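Local coordinates for iron-regulated outer membrane protein (Neisseria meningitidis, PDB 4B7O) that imports iron across the outer membrane as a TonB-dependent transporter, and probably acts in siderophore uptake, at residues Q387-E400 with L513-I525. Numbering follows the deposited sequence.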
loop_
_atom_site.group_PDB
_atom_site.type_symbol
_atom_site.label_atom_id
_atom_site.label_comp_id
_atom_site.label_asym_id
_atom_site.label_seq_id
_atom_site.Cartn_x
_atom_site.Cartn_y
_atom_site.Cartn_z
ATOM N N GLN A 387 7.349 -1.397 16.753
ATOM C CA GLN A 387 6.170 -0.566 16.754
ATOM C C GLN A 387 5.619 -0.203 18.104
ATOM O O GLN A 387 5.506 -1.072 18.962
ATOM C CB GLN A 387 5.058 -1.258 15.985
ATOM C CG GLN A 387 5.112 -0.882 14.531
ATOM C CD GLN A 387 4.413 -1.886 13.685
ATOM O OE1 GLN A 387 4.868 -3.029 13.562
ATOM N NE2 GLN A 387 3.299 -1.479 13.101
ATOM N N GLU A 388 5.166 1.043 18.256
ATOM C CA GLU A 388 4.498 1.446 19.516
ATOM C C GLU A 388 3.317 2.333 19.240
ATOM O O GLU A 388 3.477 3.371 18.573
ATOM C CB GLU A 388 5.459 2.188 20.465
ATOM C CG GLU A 388 4.869 2.405 21.863
ATOM C CD GLU A 388 5.790 3.111 22.917
ATOM O OE1 GLU A 388 7.000 3.411 22.652
ATOM O OE2 GLU A 388 5.279 3.392 24.045
ATOM N N ILE A 389 2.146 1.925 19.737
ATOM C CA ILE A 389 0.920 2.679 19.608
ATOM C C ILE A 389 0.805 3.486 20.927
ATOM O O ILE A 389 0.946 2.914 21.982
ATOM C CB ILE A 389 -0.269 1.715 19.496
ATOM C CG1 ILE A 389 -0.331 1.017 18.144
ATOM C CG2 ILE A 389 -1.562 2.405 19.671
ATOM C CD1 ILE A 389 -1.589 0.182 17.865
ATOM N N LYS A 390 0.576 4.805 20.859
ATOM C CA LYS A 390 0.552 5.718 22.040
ATOM C C LYS A 390 -0.633 6.595 21.926
ATOM O O LYS A 390 -0.572 7.584 21.199
ATOM C CB LYS A 390 1.770 6.647 22.046
ATOM C CG LYS A 390 3.016 5.971 21.522
ATOM C CD LYS A 390 4.106 6.966 21.189
ATOM C CE LYS A 390 5.367 6.184 20.938
ATOM N NZ LYS A 390 6.547 7.067 20.950
ATOM N N PRO A 391 -1.748 6.219 22.555
ATOM C CA PRO A 391 -2.942 7.049 22.553
ATOM C C PRO A 391 -2.803 8.238 23.545
ATOM O O PRO A 391 -1.864 8.267 24.337
ATOM C CB PRO A 391 -4.021 6.085 22.996
ATOM C CG PRO A 391 -3.309 5.062 23.827
ATOM C CD PRO A 391 -1.883 5.043 23.423
ATOM N N GLN A 392 -3.697 9.228 23.491
ATOM C CA GLN A 392 -3.550 10.410 24.343
ATOM C C GLN A 392 -3.634 10.068 25.822
ATOM O O GLN A 392 -2.834 10.543 26.629
ATOM C CB GLN A 392 -4.633 11.414 23.996
ATOM C CG GLN A 392 -4.477 12.771 24.664
ATOM C CD GLN A 392 -5.160 13.840 23.839
ATOM O OE1 GLN A 392 -4.579 14.330 22.849
ATOM N NE2 GLN A 392 -6.409 14.197 24.216
ATOM N N ALA A 393 -4.624 9.256 26.181
ATOM C CA ALA A 393 -4.696 8.682 27.523
ATOM C C ALA A 393 -5.543 7.420 27.455
ATOM O O ALA A 393 -6.355 7.263 26.540
ATOM C CB ALA A 393 -5.337 9.685 28.452
ATOM N N PHE A 394 -5.377 6.518 28.404
ATOM C CA PHE A 394 -6.275 5.380 28.481
ATOM C C PHE A 394 -7.635 5.691 29.104
ATOM O O PHE A 394 -7.731 6.589 29.909
ATOM C CB PHE A 394 -5.540 4.252 29.155
ATOM C CG PHE A 394 -4.321 3.825 28.380
ATOM C CD1 PHE A 394 -4.443 2.917 27.296
ATOM C CD2 PHE A 394 -3.070 4.363 28.657
ATOM C CE1 PHE A 394 -3.341 2.538 26.555
ATOM C CE2 PHE A 394 -1.941 3.983 27.892
ATOM C CZ PHE A 394 -2.090 3.082 26.832
ATOM N N LEU A 395 -8.684 4.969 28.709
ATOM C CA LEU A 395 -10.043 5.278 29.111
ATOM C C LEU A 395 -10.828 4.031 29.531
ATOM O O LEU A 395 -12.061 4.020 29.540
ATOM C CB LEU A 395 -10.785 6.046 28.028
ATOM C CG LEU A 395 -10.175 7.390 27.571
ATOM C CD1 LEU A 395 -10.663 7.741 26.162
ATOM C CD2 LEU A 395 -10.469 8.549 28.523
ATOM N N ASN A 396 -10.130 2.979 29.909
ATOM C CA ASN A 396 -10.840 1.767 30.322
ATOM C C ASN A 396 -11.811 2.029 31.469
ATOM O O ASN A 396 -12.927 1.481 31.490
ATOM C CB ASN A 396 -9.899 0.621 30.665
ATOM C CG ASN A 396 -8.607 1.081 31.308
ATOM O OD1 ASN A 396 -8.078 2.127 30.983
ATOM N ND2 ASN A 396 -8.070 0.267 32.206
ATOM N N GLY A 397 -11.413 2.903 32.396
ATOM C CA GLY A 397 -12.275 3.260 33.553
ATOM C C GLY A 397 -13.658 3.778 33.170
ATOM O O GLY A 397 -14.620 3.613 33.937
ATOM N N GLU A 398 -13.750 4.394 31.984
ATOM C CA GLU A 398 -15.027 4.808 31.401
ATOM C C GLU A 398 -15.730 3.619 30.758
ATOM O O GLU A 398 -16.771 3.804 30.104
ATOM C CB GLU A 398 -14.836 5.914 30.343
ATOM C CG GLU A 398 -13.991 7.120 30.806
ATOM C CD GLU A 398 -14.138 8.423 29.976
ATOM O OE1 GLU A 398 -14.349 8.383 28.758
ATOM O OE2 GLU A 398 -14.016 9.539 30.549
ATOM N N PHE A 399 -15.178 2.404 30.922
ATOM C CA PHE A 399 -15.799 1.232 30.277
ATOM C C PHE A 399 -17.186 0.899 30.841
ATOM O O PHE A 399 -17.431 1.002 32.042
ATOM C CB PHE A 399 -14.900 -0.021 30.287
ATOM C CG PHE A 399 -15.622 -1.255 29.829
ATOM C CD1 PHE A 399 -15.946 -1.432 28.472
ATOM C CD2 PHE A 399 -16.061 -2.206 30.749
ATOM C CE1 PHE A 399 -16.659 -2.549 28.044
ATOM C CE2 PHE A 399 -16.774 -3.332 30.329
ATOM C CZ PHE A 399 -17.069 -3.502 28.973
ATOM N N GLU A 400 -18.075 0.448 29.971
ATOM C CA GLU A 400 -19.480 0.345 30.302
ATOM C C GLU A 400 -20.232 -0.533 29.265
ATOM O O GLU A 400 -19.773 -0.663 28.139
ATOM C CB GLU A 400 -20.045 1.734 30.296
ATOM C CG GLU A 400 -21.193 1.941 31.254
ATOM C CD GLU A 400 -22.264 2.787 30.607
ATOM O OE1 GLU A 400 -22.376 2.763 29.348
ATOM O OE2 GLU A 400 -22.997 3.471 31.353
ATOM N N LEU A 513 -1.180 -5.409 15.918
ATOM C CA LEU A 513 -1.780 -4.742 17.091
ATOM C C LEU A 513 -3.164 -4.225 16.730
ATOM O O LEU A 513 -3.430 -3.871 15.595
ATOM C CB LEU A 513 -0.892 -3.597 17.547
ATOM C CG LEU A 513 0.583 -3.954 17.787
ATOM C CD1 LEU A 513 1.505 -2.748 17.761
ATOM C CD2 LEU A 513 0.794 -4.726 19.088
ATOM N N TYR A 514 -4.065 -4.229 17.691
ATOM C CA TYR A 514 -5.464 -3.746 17.488
ATOM C C TYR A 514 -5.508 -2.260 17.072
ATOM O O TYR A 514 -4.491 -1.547 17.170
ATOM C CB TYR A 514 -6.249 -3.985 18.799
ATOM C CG TYR A 514 -7.761 -3.959 18.740
ATOM C CD1 TYR A 514 -8.493 -4.958 18.069
ATOM C CD2 TYR A 514 -8.481 -2.946 19.419
ATOM C CE1 TYR A 514 -9.898 -4.935 18.052
ATOM C CE2 TYR A 514 -9.861 -2.917 19.387
ATOM C CZ TYR A 514 -10.566 -3.886 18.725
ATOM O OH TYR A 514 -11.951 -3.783 18.753
ATOM N N ASP A 515 -6.642 -1.792 16.577
ATOM C CA ASP A 515 -6.705 -0.399 16.027
ATOM C C ASP A 515 -6.140 0.603 17.002
ATOM O O ASP A 515 -6.470 0.581 18.205
ATOM C CB ASP A 515 -8.148 -0.007 15.729
ATOM C CG ASP A 515 -8.780 -0.892 14.688
ATOM O OD1 ASP A 515 -8.059 -1.841 14.267
ATOM O OD2 ASP A 515 -9.967 -0.643 14.301
ATOM N N ALA A 516 -5.271 1.460 16.507
ATOM C CA ALA A 516 -4.590 2.438 17.355
ATOM C C ALA A 516 -5.601 3.312 18.085
ATOM O O ALA A 516 -5.419 3.617 19.262
ATOM C CB ALA A 516 -3.638 3.345 16.530
ATOM N N LEU A 517 -6.639 3.729 17.360
ATOM C CA LEU A 517 -7.616 4.661 17.875
ATOM C C LEU A 517 -8.497 4.058 18.976
ATOM O O LEU A 517 -9.277 4.764 19.601
ATOM C CB LEU A 517 -8.479 5.218 16.749
ATOM C CG LEU A 517 -9.363 6.357 17.261
ATOM C CD1 LEU A 517 -8.605 7.493 17.969
ATOM C CD2 LEU A 517 -10.213 6.846 16.102
ATOM N N GLN A 518 -8.334 2.772 19.257
ATOM C CA GLN A 518 -9.170 2.149 20.269
ATOM C C GLN A 518 -8.317 1.615 21.344
ATOM O O GLN A 518 -8.815 1.022 22.281
ATOM C CB GLN A 518 -10.005 1.025 19.687
ATOM C CG GLN A 518 -10.997 1.476 18.657
ATOM C CD GLN A 518 -12.206 0.537 18.646
ATOM O OE1 GLN A 518 -13.112 0.619 19.504
ATOM N NE2 GLN A 518 -12.228 -0.366 17.684
ATOM N N THR A 519 -7.027 1.869 21.255
ATOM C CA THR A 519 -6.092 1.385 22.246
ATOM C C THR A 519 -6.373 1.810 23.718
ATOM O O THR A 519 -6.036 1.068 24.657
ATOM C CB THR A 519 -4.683 1.774 21.835
ATOM O OG1 THR A 519 -4.419 1.211 20.536
ATOM C CG2 THR A 519 -3.696 1.239 22.831
ATOM N N HIS A 520 -6.995 2.980 23.906
ATOM C CA HIS A 520 -7.388 3.482 25.241
ATOM C C HIS A 520 -8.227 2.521 26.051
ATOM O O HIS A 520 -8.249 2.602 27.283
ATOM C CB HIS A 520 -8.136 4.806 25.089
ATOM C CG HIS A 520 -9.209 4.763 24.042
ATOM N ND1 HIS A 520 -10.354 4.077 24.214
ATOM C CD2 HIS A 520 -9.261 5.302 22.777
ATOM C CE1 HIS A 520 -11.111 4.190 23.127
ATOM N NE2 HIS A 520 -10.442 4.937 22.243
ATOM N N GLY A 521 -8.952 1.640 25.365
ATOM C CA GLY A 521 -9.640 0.535 26.021
ATOM C C GLY A 521 -11.012 0.843 26.567
ATOM O O GLY A 521 -11.615 0.027 27.254
ATOM N N LYS A 522 -11.535 2.006 26.235
ATOM C CA LYS A 522 -12.872 2.363 26.631
ATOM C C LYS A 522 -13.855 1.253 26.296
ATOM O O LYS A 522 -14.843 1.014 27.035
ATOM C CB LYS A 522 -13.268 3.684 25.963
ATOM C CG LYS A 522 -14.747 4.046 26.110
ATOM C CD LYS A 522 -14.939 5.559 26.247
ATOM C CE LYS A 522 -16.389 5.842 26.636
ATOM N NZ LYS A 522 -16.753 7.254 26.331
ATOM N N ARG A 523 -13.570 0.544 25.200
ATOM C CA ARG A 523 -14.539 -0.378 24.686
ATOM C C ARG A 523 -14.217 -1.771 25.100
ATOM O O ARG A 523 -15.003 -2.677 24.851
ATOM C CB ARG A 523 -14.625 -0.267 23.199
ATOM C CG ARG A 523 -15.407 0.938 22.729
ATOM C CD ARG A 523 -16.400 0.403 21.703
ATOM N NE ARG A 523 -17.336 1.412 21.219
ATOM C CZ ARG A 523 -17.539 1.682 19.935
ATOM N NH1 ARG A 523 -16.881 0.982 19.014
ATOM N NH2 ARG A 523 -18.405 2.634 19.580
ATOM N N GLY A 524 -13.080 -1.962 25.757
ATOM C CA GLY A 524 -12.783 -3.284 26.265
ATOM C C GLY A 524 -11.317 -3.580 26.240
ATOM O O GLY A 524 -10.540 -2.842 25.617
ATOM N N ILE A 525 -10.914 -4.640 26.944
ATOM C CA ILE A 525 -9.513 -4.990 26.932
ATOM C C ILE A 525 -9.329 -5.833 25.699
ATOM O O ILE A 525 -10.268 -6.546 25.286
ATOM C CB ILE A 525 -9.058 -5.769 28.172
ATOM C CG1 ILE A 525 -9.379 -4.993 29.444
ATOM C CG2 ILE A 525 -7.556 -5.968 28.120
ATOM C CD1 ILE A 525 -8.900 -3.544 29.418
#
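Leu-395 N donates a nearly straight hydrogen bond to His-520 O (2.8 Å, 171° at the hydrogen), approaching from above the carbonyl plane, which ties the backbones of residues 387-400 and 513-525 together. Beside it, Leu-395 CD1 lies over one face of the His-520 imidazole, 4.3 Å from the ring centroid, in a CH-pi contact, while Gln-518 O sits over the opposite face. The ring is also held at its rim: ND1 accepts Lys-522 N in the ring plane, NE2 is hydrogen-bonded to Tyr-347 O, and together these fix its rotation. With CG lodged between backbone N and carbonyl carbon (chi1 48°), the imidazole can take the amide two residues on. Phe-394 turns its edge to Thr-519 O, with CD1 3.6 Å from that oxygen, which is also hydrogen-bonded to His-474 ND1. Toward the barrel wall, Ile-389 packs CD1 on Leu-513 CB (3.9 Å) and CG2 on the Ala-516 methyl, and Pro-391 CG rests against Thr-519 CG2. At the other end, Phe-399 directs the edge of its ring at Lys-522 O, 3.0 Å from CD1. The bent Lys-522 side chain reaches Glu-398 in a long salt bridge (NZ to OE1 3.6 Å), and its ammonium also hydrogen-bonds Gly-349 O and Asn-350 OD1. Two successive type I turns, 518-521 and 521-524, fold the partner loop, with Gly-521 at positive phi between them. Val-432 of helix 423-434 touches the side chains of Asn-396, Phe-399 and Ile-525. Strand 376-391 thus runs out of the barrel wall into a loop that packs along another inter-strand loop, as in the long extracellular loops, folded against one another, of TonB-dependent transporter beta-barrels.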